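FAD linked oxidase-like protein (Myceliophthora thermophila, PDB 5L6G) oxidises the C1 hydroxyl of xylooligosaccharides and related sugars to lactones, using a bicovalently bound FAD and reducing molecular oxygen to hydrogen peroxide. Local coordinates at residues A[118-121]-A[126-129]; A[158-163]-A[223-228]; A[371-376]-A[426-431]. All coordinates share one frame; numbering follows the deposited sequence.

Interaction 1: residues A[118-121]-A[126-129]; sequences VTLD and IATV
The flat groups that meet between T119 and T128 are peptide units rather than rings: the T128 N-H reaches T119 O in the plane of that carbonyl, with T128 N and T119 O 2.7 Å apart, while A127 CA brings its hydrogen to the same oxygen at 3.1 Å (A127 CA to T119 O). The return bond, T119 N to T128 O, is 2.9 Å long. Beyond it D121 N donates to I126 O at 3.0 Å, closing the pairing at the turn end.

The faces of the two-stranded unit differ in character. On one, V118 CG2 lies 4.3 Å from V129 CG1, and L120 CD1 lies 4.2 Å from A127 CB; helix 135-146 covers this side through V141 and L142. On the other, T119 and T128 stand as a hydrogen-bonded pair. T119 holds its hydroxyl beside its own backbone N (chi1 -63°), a rotation that lets OG1 share a water with T128 O; that carbonyl accepts one hydrogen bond from the T119 N-H and a second from the water. Past the strand end, D121 turns its carboxylate back on the connection, where OD1 accepts from the backbone N of E123, as in an Asx turn, and from that of T124. Such an arrangement is characteristic of a beta hairpin, here forming the margin of an antiparallel sheet in the PCMH-type FAD-binding domain.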
loop_
_atom_site.group_PDB
_atom_site.type_symbol
_atom_site.label_atom_id
_atom_site.label_comp_id
_atom_site.label_asym_id
_atom_site.label_seq_id
_atom_site.Cartn_x
_atom_site.Cartn_y
_atom_site.Cartn_z
ATOM N N VAL A 118 -19.807 4.467 -1.324
ATOM C CA VAL A 118 -19.059 5.597 -1.838
ATOM C C VAL A 118 -20.098 6.625 -2.287
ATOM O O VAL A 118 -20.960 6.318 -3.109
ATOM C CB VAL A 118 -18.153 5.169 -3.017
ATOM C CG1 VAL A 118 -17.481 6.375 -3.651
ATOM C CG2 VAL A 118 -17.088 4.173 -2.546
ATOM N N THR A 119 -20.031 7.816 -1.705
ATOM C CA THR A 119 -20.919 8.932 -2.039
ATOM C C THR A 119 -20.036 10.026 -2.587
ATOM O O THR A 119 -19.020 10.346 -1.993
ATOM C CB THR A 119 -21.638 9.487 -0.791
ATOM O OG1 THR A 119 -22.466 8.477 -0.235
ATOM C CG2 THR A 119 -22.493 10.677 -1.136
ATOM N N LEU A 120 -20.427 10.599 -3.719
ATOM C CA LEU A 120 -19.689 11.701 -4.295
ATOM C C LEU A 120 -20.573 12.927 -4.301
ATOM O O LEU A 120 -21.674 12.898 -4.830
ATOM C CB LEU A 120 -19.237 11.336 -5.707
ATOM C CG LEU A 120 -18.439 12.378 -6.494
ATOM C CD1 LEU A 120 -17.179 12.793 -5.754
ATOM C CD2 LEU A 120 -18.116 11.808 -7.864
ATOM N N ASP A 121 -20.097 13.996 -3.673
ATOM C CA ASP A 121 -20.791 15.273 -3.693
ATOM C C ASP A 121 -20.607 15.917 -5.073
ATOM O O ASP A 121 -19.469 16.134 -5.510
ATOM C CB ASP A 121 -20.231 16.176 -2.595
ATOM C CG ASP A 121 -21.084 17.420 -2.358
ATOM O OD1 ASP A 121 -21.146 18.289 -3.242
ATOM O OD2 ASP A 121 -21.696 17.517 -1.284
ATOM N N ILE A 126 -16.130 15.988 -3.237
ATOM C CA ILE A 126 -15.579 15.240 -2.114
ATOM C C ILE A 126 -16.310 13.906 -2.041
ATOM O O ILE A 126 -17.547 13.873 -2.053
ATOM C CB ILE A 126 -15.786 15.963 -0.760
ATOM C CG1 ILE A 126 -15.155 17.353 -0.774
ATOM C CG2 ILE A 126 -15.222 15.127 0.387
ATOM C CD1 ILE A 126 -13.656 17.381 -0.864
ATOM N N ALA A 127 -15.558 12.816 -1.963
ATOM C CA ALA A 127 -16.150 11.497 -1.865
ATOM C C ALA A 127 -16.147 11.038 -0.428
ATOM O O ALA A 127 -15.102 11.055 0.225
ATOM C CB ALA A 127 -15.380 10.494 -2.704
ATOM N N THR A 128 -17.304 10.606 0.051
ATOM C CA THR A 128 -17.386 9.967 1.354
ATOM C C THR A 128 -17.311 8.453 1.161
ATOM O O THR A 128 -18.159 7.845 0.499
ATOM C CB THR A 128 -18.651 10.399 2.111
ATOM O OG1 THR A 128 -18.647 11.824 2.224
ATOM C CG2 THR A 128 -18.697 9.784 3.506
ATOM N N VAL A 129 -16.298 7.849 1.762
ATOM C CA VAL A 129 -15.955 6.482 1.447
ATOM C C VAL A 129 -15.935 5.659 2.719
ATOM O O VAL A 129 -15.169 5.936 3.630
ATOM C CB VAL A 129 -14.572 6.415 0.800
ATOM C CG1 VAL A 129 -14.192 4.968 0.516
ATOM C CG2 VAL A 129 -14.543 7.290 -0.454
HETATM O O HOH W 1 -20.637 6.596 1.590
#

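Interaction 2: residues A[158-163]-A[223-228]; sequences VGVGGH and FRFKTF. With FAD (flavin-adenine dinucleotide), chain D.
The shortest polar bond here joins H163 ND1 to the ribityl hydroxyl O2' of FAD, at 2.8 Å and an angle of 163°, and it belongs to a short helix whose other side is packed by V160 against F223 and F225. The hydroxyl meets the imidazole at its edge, close to the ring plane. With CG anti to the backbone N (chi1 -175°), the H163 ring extends toward the flavin, and its CE1 comes within 3.5 Å of FAD C2. At the far edge, NE2 is hydrogen-bonded to the backbone N of G153, so the ring is fixed from two sides. Were the imidazole of H163 replaced by the methyl of an alanine, O2' and the G153 amide would probably both lose their partner here, and the O2' hydroxyl would be freer to turn.

The phosphate on the flavin side takes two backbone N-H groups from this segment. G159 N, at the N-cap, donates to FAD O2P at 2.9 Å, and G162 N donates to FAD O1P at the same length; the helix start probably adds favourable polarisation for the negative phosphate. A side-chain carbon on G159, G161 or G162 would run into the cofactor, whose N7A lies 3.6 Å from G161 CA. V158 CG2 presses on the flavin, 3.4 Å from FAD C9.

Away from the cofactor, V160 splits its two methyls between the phenylalanines: CG2 lies 3.6 Å from F225 CZ, and CG1 lies 4.1 Å from F223 CE1. Behind them F225 stacks on F150. A glycine-rich helix start that gives its backbone N-H groups to a phosphate of FAD, with its back on a beta sheet, is characteristic of the PCMH-type FAD-binding domain.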
loop_
_atom_site.group_PDB
_atom_site.type_symbol
_atom_site.label_atom_id
_atom_site.label_comp_id
_atom_site.label_asym_id
_atom_site.label_seq_id
_atom_site.Cartn_x
_atom_site.Cartn_y
_atom_site.Cartn_z
ATOM N N VAL A 158 -8.024 -4.381 -3.311
ATOM C CA VAL A 158 -7.388 -3.768 -2.175
ATOM C C VAL A 158 -8.352 -2.847 -1.427
ATOM O O VAL A 158 -9.117 -2.101 -2.032
ATOM C CB VAL A 158 -6.125 -3.016 -2.587
ATOM C CG1 VAL A 158 -5.649 -2.058 -1.505
ATOM C CG2 VAL A 158 -5.034 -4.009 -2.932
ATOM N N GLY A 159 -8.321 -2.930 -0.100
ATOM C CA GLY A 159 -9.228 -2.132 0.712
ATOM C C GLY A 159 -8.677 -0.738 0.885
ATOM O O GLY A 159 -7.489 -0.566 1.052
ATOM N N VAL A 160 -9.553 0.260 0.871
ATOM C CA VAL A 160 -9.121 1.650 1.068
ATOM C C VAL A 160 -8.530 1.861 2.467
ATOM O O VAL A 160 -7.670 2.717 2.672
ATOM C CB VAL A 160 -10.265 2.647 0.814
ATOM C CG1 VAL A 160 -11.338 2.592 1.893
ATOM C CG2 VAL A 160 -9.707 4.051 0.673
ATOM N N GLY A 161 -8.955 1.033 3.410
ATOM C CA GLY A 161 -8.517 1.172 4.788
ATOM C C GLY A 161 -7.024 1.053 4.965
ATOM O O GLY A 161 -6.344 2.011 5.385
ATOM N N GLY A 162 -6.479 -0.104 4.635
ATOM C CA GLY A 162 -5.044 -0.314 4.834
ATOM C C GLY A 162 -4.250 0.472 3.816
ATOM O O GLY A 162 -3.171 0.998 4.085
ATOM N N HIS A 163 -4.794 0.560 2.624
ATOM C CA HIS A 163 -4.075 1.184 1.546
ATOM C C HIS A 163 -3.820 2.660 1.808
ATOM O O HIS A 163 -2.663 3.096 1.764
ATOM C CB HIS A 163 -4.846 0.952 0.252
ATOM C CG HIS A 163 -4.146 1.438 -0.968
ATOM N ND1 HIS A 163 -3.103 0.759 -1.560
ATOM C CD2 HIS A 163 -4.385 2.521 -1.744
ATOM C CE1 HIS A 163 -2.723 1.415 -2.643
ATOM N NE2 HIS A 163 -3.501 2.475 -2.782
ATOM N N PHE A 223 -14.001 7.757 5.602
ATOM C CA PHE A 223 -13.037 8.639 4.954
ATOM C C PHE A 223 -13.771 9.676 4.128
ATOM O O PHE A 223 -14.802 9.376 3.545
ATOM C CB PHE A 223 -12.163 7.867 3.940
ATOM C CG PHE A 223 -11.215 6.895 4.551
ATOM C CD1 PHE A 223 -11.621 5.605 4.839
ATOM C CD2 PHE A 223 -9.908 7.256 4.840
ATOM C CE1 PHE A 223 -10.740 4.700 5.398
ATOM C CE2 PHE A 223 -9.019 6.350 5.398
ATOM C CZ PHE A 223 -9.427 5.065 5.680
ATOM N N ARG A 224 -13.217 10.884 4.044
ATOM C CA ARG A 224 -13.568 11.805 2.957
ATOM C C ARG A 224 -12.340 12.009 2.126
ATOM O O ARG A 224 -11.255 12.288 2.656
ATOM C CB ARG A 224 -14.034 13.179 3.435
ATOM C CG ARG A 224 -15.527 13.341 3.498
ATOM C CD ARG A 224 -16.074 12.572 4.657
ATOM N NE ARG A 224 -15.260 12.781 5.844
ATOM C CZ ARG A 224 -15.391 12.089 6.976
ATOM N NH1 ARG A 224 -16.356 11.167 7.099
ATOM N NH2 ARG A 224 -14.579 12.369 7.999
ATOM N N PHE A 225 -12.513 11.873 0.823
ATOM C CA PHE A 225 -11.432 12.034 -0.110
ATOM C C PHE A 225 -11.757 13.192 -1.028
ATOM O O PHE A 225 -12.854 13.267 -1.576
ATOM C CB PHE A 225 -11.274 10.768 -0.958
ATOM C CG PHE A 225 -10.538 9.653 -0.265
ATOM C CD1 PHE A 225 -9.154 9.560 -0.341
ATOM C CD2 PHE A 225 -11.226 8.691 0.426
ATOM C CE1 PHE A 225 -8.469 8.526 0.290
ATOM C CE2 PHE A 225 -10.559 7.664 1.064
ATOM C CZ PHE A 225 -9.176 7.576 0.995
ATOM N N LYS A 226 -10.794 14.086 -1.203
ATOM C CA LYS A 226 -10.796 14.974 -2.354
ATOM C C LYS A 226 -10.582 14.140 -3.624
ATOM O O LYS A 226 -10.094 12.996 -3.580
ATOM C CB LYS A 226 -9.691 16.018 -2.223
ATOM C CG LYS A 226 -10.066 17.174 -1.316
ATOM C CD LYS A 226 -8.869 18.066 -0.978
ATOM C CE LYS A 226 -9.331 19.315 -0.225
ATOM N NZ LYS A 226 -8.193 20.059 0.415
ATOM N N THR A 227 -10.932 14.734 -4.762
ATOM C CA THR A 227 -10.754 14.070 -6.034
ATOM C C THR A 227 -10.220 15.053 -7.063
ATOM O O THR A 227 -10.350 16.263 -6.896
ATOM C CB THR A 227 -12.082 13.493 -6.560
ATOM O OG1 THR A 227 -13.008 14.562 -6.844
ATOM C CG2 THR A 227 -12.684 12.533 -5.572
ATOM N N PHE A 228 -9.669 14.516 -8.138
ATOM C CA PHE A 228 -9.350 15.309 -9.325
ATOM C C PHE A 228 -10.268 14.872 -10.459
ATOM O O PHE A 228 -10.850 13.794 -10.404
ATOM C CB PHE A 228 -7.873 15.196 -9.713
ATOM C CG PHE A 228 -7.398 13.789 -9.979
ATOM C CD1 PHE A 228 -7.508 13.226 -11.244
ATOM C CD2 PHE A 228 -6.781 13.039 -8.967
ATOM C CE1 PHE A 228 -7.039 11.942 -11.493
ATOM C CE2 PHE A 228 -6.319 11.757 -9.203
ATOM C CZ PHE A 228 -6.455 11.201 -10.470
HETATM P PA FAD D . -5.991 -5.043 5.473
HETATM O O1A FAD D . -7.487 -5.105 5.674
HETATM O O2A FAD D . -5.244 -6.333 5.598
HETATM O O5B FAD D . -5.375 -3.892 6.348
HETATM C C5B FAD D . -3.985 -3.554 6.351
HETATM C C4B FAD D . -3.641 -2.814 7.625
HETATM O O4B FAD D . -4.422 -1.619 7.702
HETATM C C3B FAD D . -3.962 -3.615 8.876
HETATM O O3B FAD D . -3.056 -3.262 9.900
HETATM C C2B FAD D . -5.340 -3.136 9.250
HETATM O O2B FAD D . -5.673 -3.359 10.615
HETATM C C1B FAD D . -5.258 -1.676 8.863
HETATM N N9A FAD D . -6.590 -1.149 8.561
HETATM C C8A FAD D . -7.477 -1.595 7.676
HETATM N N7A FAD D . -8.606 -0.847 7.708
HETATM C C5A FAD D . -8.390 0.091 8.630
HETATM C C6A FAD D . -9.184 1.184 9.185
HETATM N N6A FAD D . -10.412 1.374 8.667
HETATM N N1A FAD D . -8.632 1.917 10.175
HETATM C C2A FAD D . -7.402 1.709 10.652
HETATM N N3A FAD D . -6.606 0.705 10.178
HETATM C C4A FAD D . -7.071 -0.105 9.187
HETATM N N1 FAD D . 0.009 -1.139 -2.485
HETATM C C2 FAD D . 0.408 -0.025 -3.176
HETATM O O2 FAD D . 0.912 0.942 -2.540
HETATM N N3 FAD D . 0.232 0.060 -4.518
HETATM C C4 FAD D . -0.344 -0.929 -5.244
HETATM O O4 FAD D . -0.512 -0.866 -6.495
HETATM C C4X FAD D . -0.793 -2.165 -4.569
HETATM N N5 FAD D . -1.378 -3.213 -5.219
HETATM C C5X FAD D . -1.821 -4.352 -4.568
HETATM C C6 FAD D . -2.448 -5.410 -5.241
HETATM C C7 FAD D . -2.859 -6.548 -4.529
HETATM C C7M FAD D . -3.510 -7.673 -5.296
HETATM C C8 FAD D . -2.687 -6.636 -3.038
HETATM C C8M FAD D . -3.193 -7.827 -2.231
HETATM C C9 FAD D . -2.076 -5.567 -2.392
HETATM C C9A FAD D . -1.620 -4.436 -3.094
HETATM N N10 FAD D . -0.975 -3.349 -2.447
HETATM C C10 FAD D . -0.551 -2.201 -3.121
HETATM C "C1'" FAD D . -0.726 -3.345 -1.010
HETATM C "C2'" FAD D . -1.829 -2.692 -0.239
HETATM O "O2'" FAD D . -1.661 -1.278 -0.375
HETATM C "C3'" FAD D . -1.612 -3.073 1.214
HETATM O "O3'" FAD D . -1.611 -4.496 1.379
HETATM C "C4'" FAD D . -2.736 -2.452 2.049
HETATM O "O4'" FAD D . -2.232 -2.167 3.362
HETATM C "C5'" FAD D . -3.917 -3.389 2.081
HETATM O "O5'" FAD D . -5.076 -2.682 2.528
HETATM P P FAD D . -6.326 -3.544 2.959
HETATM O O1P FAD D . -7.377 -2.684 3.587
HETATM O O2P FAD D . -6.752 -4.421 1.826
HETATM O O3P FAD D . -5.648 -4.582 3.973
#

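Interaction 3: residues A[371-376]-A[426-431]; sequences VRRSWY and FAFLDG. With XYP (beta-D-xylopyranose), chain I; XYP (beta-D-xylopyranose), chain H.
F428 sends its ring out with CG anti to the backbone N (chi1 161°), straight at W375, whose CG sits between its own backbone N and carbonyl carbon (chi1 65°) and so turns the indole across the path of the phenyl. The two rings form a T-shaped (edge-to-face) pair: the F428 edge points at the indole's five-membered ring, centroids 5.1 Å apart and planes at 75°. W375 CB also meets that edge in plane, 3.6 Å from F428 CE2. Both faces of the phenyl are filled. V371 CG2 sits over the centre of one in a CH-pi contact, 3.6 Å from the ring centroid, and L429 CD2 covers the opposite face nearer the rim.

The contact seats helix 426-437 on the large antiparallel sheet, as expected for the substrate-binding domain of this FAD-linked oxidase family; L429 rests on strands 409-417 and 341-349. R373 bends at chi3, laying its guanidinium over V371 CG1 and bringing NH2 to 3.9 Å from F428 CD2; its NE is held by a salt bridge to D415.

On the sheet, Y376 brings OH to 3.2 Å from C5 of the chain H xylose, in the pocket that includes substrate-binding E412. F426, two residues before F428, places its ring face against the chain I xylose, with F426 CD1 3.6 Å from that sugar's C4, beside R56, which hydrogen-bonds it.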
loop_
_atom_site.group_PDB
_atom_site.type_symbol
_atom_site.label_atom_id
_atom_site.label_comp_id
_atom_site.label_asym_id
_atom_site.label_seq_id
_atom_site.Cartn_x
_atom_site.Cartn_y
_atom_site.Cartn_z
ATOM N N VAL A 371 16.247 -18.697 -9.018
ATOM C CA VAL A 371 15.277 -19.142 -8.031
ATOM C C VAL A 371 14.086 -19.788 -8.730
ATOM O O VAL A 371 13.490 -19.190 -9.640
ATOM C CB VAL A 371 14.766 -17.978 -7.163
ATOM C CG1 VAL A 371 13.632 -18.453 -6.275
ATOM C CG2 VAL A 371 15.899 -17.380 -6.348
ATOM N N ARG A 372 13.736 -20.990 -8.292
ATOM C CA ARG A 372 12.769 -21.815 -9.023
ATOM C C ARG A 372 11.335 -21.587 -8.526
ATOM O O ARG A 372 10.538 -22.523 -8.410
ATOM C CB ARG A 372 13.176 -23.292 -8.971
ATOM C CG ARG A 372 14.537 -23.532 -9.600
ATOM C CD ARG A 372 15.077 -24.926 -9.348
ATOM N NE ARG A 372 16.462 -24.993 -9.784
ATOM C CZ ARG A 372 16.919 -25.619 -10.871
ATOM N NH1 ARG A 372 16.105 -26.297 -11.698
ATOM N NH2 ARG A 372 18.224 -25.563 -11.138
ATOM N N ARG A 373 11.021 -20.318 -8.286
ATOM C CA ARG A 373 9.690 -19.873 -7.924
ATOM C C ARG A 373 9.344 -18.605 -8.684
ATOM O O ARG A 373 10.225 -17.908 -9.183
ATOM C CB ARG A 373 9.635 -19.567 -6.428
ATOM C CG ARG A 373 9.915 -20.767 -5.552
ATOM C CD ARG A 373 9.672 -20.403 -4.094
ATOM N NE ARG A 373 10.579 -19.368 -3.594
ATOM C CZ ARG A 373 11.812 -19.581 -3.135
ATOM N NH1 ARG A 373 12.356 -20.815 -3.149
ATOM N NH2 ARG A 373 12.537 -18.555 -2.683
ATOM N N SER A 374 8.057 -18.299 -8.741
ATOM C CA SER A 374 7.560 -17.086 -9.395
ATOM C C SER A 374 7.815 -15.816 -8.584
ATOM O O SER A 374 6.959 -15.378 -7.787
ATOM C CB SER A 374 6.056 -17.201 -9.638
ATOM O OG SER A 374 5.751 -18.276 -10.485
ATOM N N TRP A 375 8.925 -15.155 -8.855
ATOM C CA TRP A 375 9.255 -13.938 -8.175
ATOM C C TRP A 375 9.178 -12.749 -9.142
ATOM O O TRP A 375 9.226 -12.928 -10.356
ATOM C CB TRP A 375 10.633 -14.039 -7.540
ATOM C CG TRP A 375 11.725 -14.177 -8.542
ATOM C CD1 TRP A 375 12.260 -15.333 -9.009
ATOM C CD2 TRP A 375 12.389 -13.118 -9.228
ATOM N NE1 TRP A 375 13.222 -15.067 -9.936
ATOM C CE2 TRP A 375 13.321 -13.707 -10.090
ATOM C CE3 TRP A 375 12.287 -11.719 -9.193
ATOM C CZ2 TRP A 375 14.162 -12.951 -10.906
ATOM C CZ3 TRP A 375 13.094 -10.981 -9.991
ATOM C CH2 TRP A 375 14.032 -11.587 -10.837
ATOM N N TYR A 376 8.992 -11.555 -8.593
ATOM C CA TYR A 376 9.173 -10.326 -9.371
ATOM C C TYR A 376 9.734 -9.235 -8.492
ATOM O O TYR A 376 9.689 -9.326 -7.257
ATOM C CB TYR A 376 7.880 -9.854 -10.064
ATOM C CG TYR A 376 6.728 -9.423 -9.163
ATOM C CD1 TYR A 376 6.723 -8.160 -8.552
ATOM C CD2 TYR A 376 5.623 -10.248 -8.967
ATOM C CE1 TYR A 376 5.663 -7.750 -7.747
ATOM C CE2 TYR A 376 4.551 -9.830 -8.166
ATOM C CZ TYR A 376 4.596 -8.582 -7.558
ATOM O OH TYR A 376 3.562 -8.146 -6.746
ATOM N N PHE A 426 12.993 -17.549 2.451
ATOM C CA PHE A 426 13.126 -16.149 2.849
ATOM C C PHE A 426 14.511 -15.598 2.557
ATOM O O PHE A 426 14.654 -14.419 2.333
ATOM C CB PHE A 426 12.793 -15.974 4.327
ATOM C CG PHE A 426 11.503 -16.615 4.713
ATOM C CD1 PHE A 426 10.308 -15.986 4.432
ATOM C CD2 PHE A 426 11.483 -17.881 5.301
ATOM C CE1 PHE A 426 9.110 -16.572 4.758
ATOM C CE2 PHE A 426 10.286 -18.477 5.627
ATOM C CZ PHE A 426 9.098 -17.832 5.346
ATOM N N ALA A 427 15.523 -16.457 2.578
ATOM C CA ALA A 427 16.904 -16.030 2.351
ATOM C C ALA A 427 17.060 -15.372 0.981
ATOM O O ALA A 427 17.939 -14.528 0.788
ATOM C CB ALA A 427 17.843 -17.206 2.481
ATOM N N PHE A 428 16.210 -15.741 0.039
ATOM C CA PHE A 428 16.285 -15.152 -1.316
ATOM C C PHE A 428 16.031 -13.632 -1.275
ATOM O O PHE A 428 16.921 -12.839 -1.563
ATOM C CB PHE A 428 15.343 -15.888 -2.294
ATOM C CG PHE A 428 15.014 -15.109 -3.542
ATOM C CD1 PHE A 428 15.991 -14.372 -4.201
ATOM C CD2 PHE A 428 13.733 -15.141 -4.080
ATOM C CE1 PHE A 428 15.672 -13.628 -5.343
ATOM C CE2 PHE A 428 13.425 -14.418 -5.228
ATOM C CZ PHE A 428 14.391 -13.659 -5.851
ATOM N N LEU A 429 14.829 -13.207 -0.941
ATOM C CA LEU A 429 14.599 -11.769 -0.844
ATOM C C LEU A 429 15.434 -11.113 0.239
ATOM O O LEU A 429 15.834 -9.960 0.079
ATOM C CB LEU A 429 13.126 -11.442 -0.658
ATOM C CG LEU A 429 12.260 -11.857 -1.842
ATOM C CD1 LEU A 429 10.844 -11.359 -1.619
ATOM C CD2 LEU A 429 12.815 -11.370 -3.183
ATOM N N ASP A 430 15.718 -11.823 1.336
ATOM C CA ASP A 430 16.542 -11.233 2.396
ATOM C C ASP A 430 17.921 -10.847 1.877
ATOM O O ASP A 430 18.443 -9.770 2.213
ATOM C CB ASP A 430 16.672 -12.181 3.610
ATOM C CG ASP A 430 15.382 -12.264 4.424
ATOM O OD1 ASP A 430 14.453 -11.470 4.127
ATOM O OD2 ASP A 430 15.293 -13.130 5.344
ATOM N N GLY A 431 18.514 -11.735 1.084
ATOM C CA GLY A 431 19.831 -11.517 0.540
ATOM C C GLY A 431 19.806 -10.375 -0.465
ATOM O O GLY A 431 20.747 -9.584 -0.545
HETATM O O1 XYP I . 6.262 -15.225 8.306
HETATM C C1 XYP I . 7.583 -14.806 8.554
HETATM C C2 XYP I . 8.412 -16.021 8.975
HETATM C C3 XYP I . 9.842 -15.581 9.174
HETATM C C4 XYP I . 10.341 -14.974 7.878
HETATM C C5 XYP I . 9.442 -13.835 7.449
HETATM O O2 XYP I . 7.900 -16.622 10.180
HETATM O O3 XYP I . 10.674 -16.693 9.497
HETATM O O4 XYP I . 11.676 -14.529 8.092
HETATM O O5 XYP I . 8.087 -14.277 7.340
HETATM O O1 XYP H . 2.679 -2.751 -6.481
HETATM C C1 XYP H . 1.659 -3.706 -6.761
HETATM C C2 XYP H . 1.551 -3.896 -8.273
HETATM C C3 XYP H . 0.619 -5.050 -8.619
HETATM C C4 XYP H . 1.034 -6.307 -7.859
HETATM C C5 XYP H . 1.144 -6.025 -6.355
HETATM O O2 XYP H . 1.047 -2.683 -8.831
HETATM O O3 XYP H . 0.570 -5.254 -10.042
HETATM O O4 XYP H . 0.044 -7.329 -8.029
HETATM O O5 XYP H . 1.992 -4.912 -6.091
#

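In the fold
Interactions 1 and 2 share one sheet: strand 127-129 pairs by backbone hydrogen bonds with strand 219-229, so the hairpin and the phenylalanines behind the cofactor helix belong to neighbouring strands, and the contact centres lie about 10 Å apart. Interaction 2 is wholly buried, joining apolar packing to a polar grip on FAD, whereas interaction 1 is partly solvent-facing and relies mainly on backbone hydrogen bonds and a water. Interaction 3, partly buried too, belongs to a different sheet, with its centre about 32 Å from that of interaction 2 and on the opposite side of the chain's centre. There aromatic packing replaces backbone pairing, and the bound group is sugar rather than flavin.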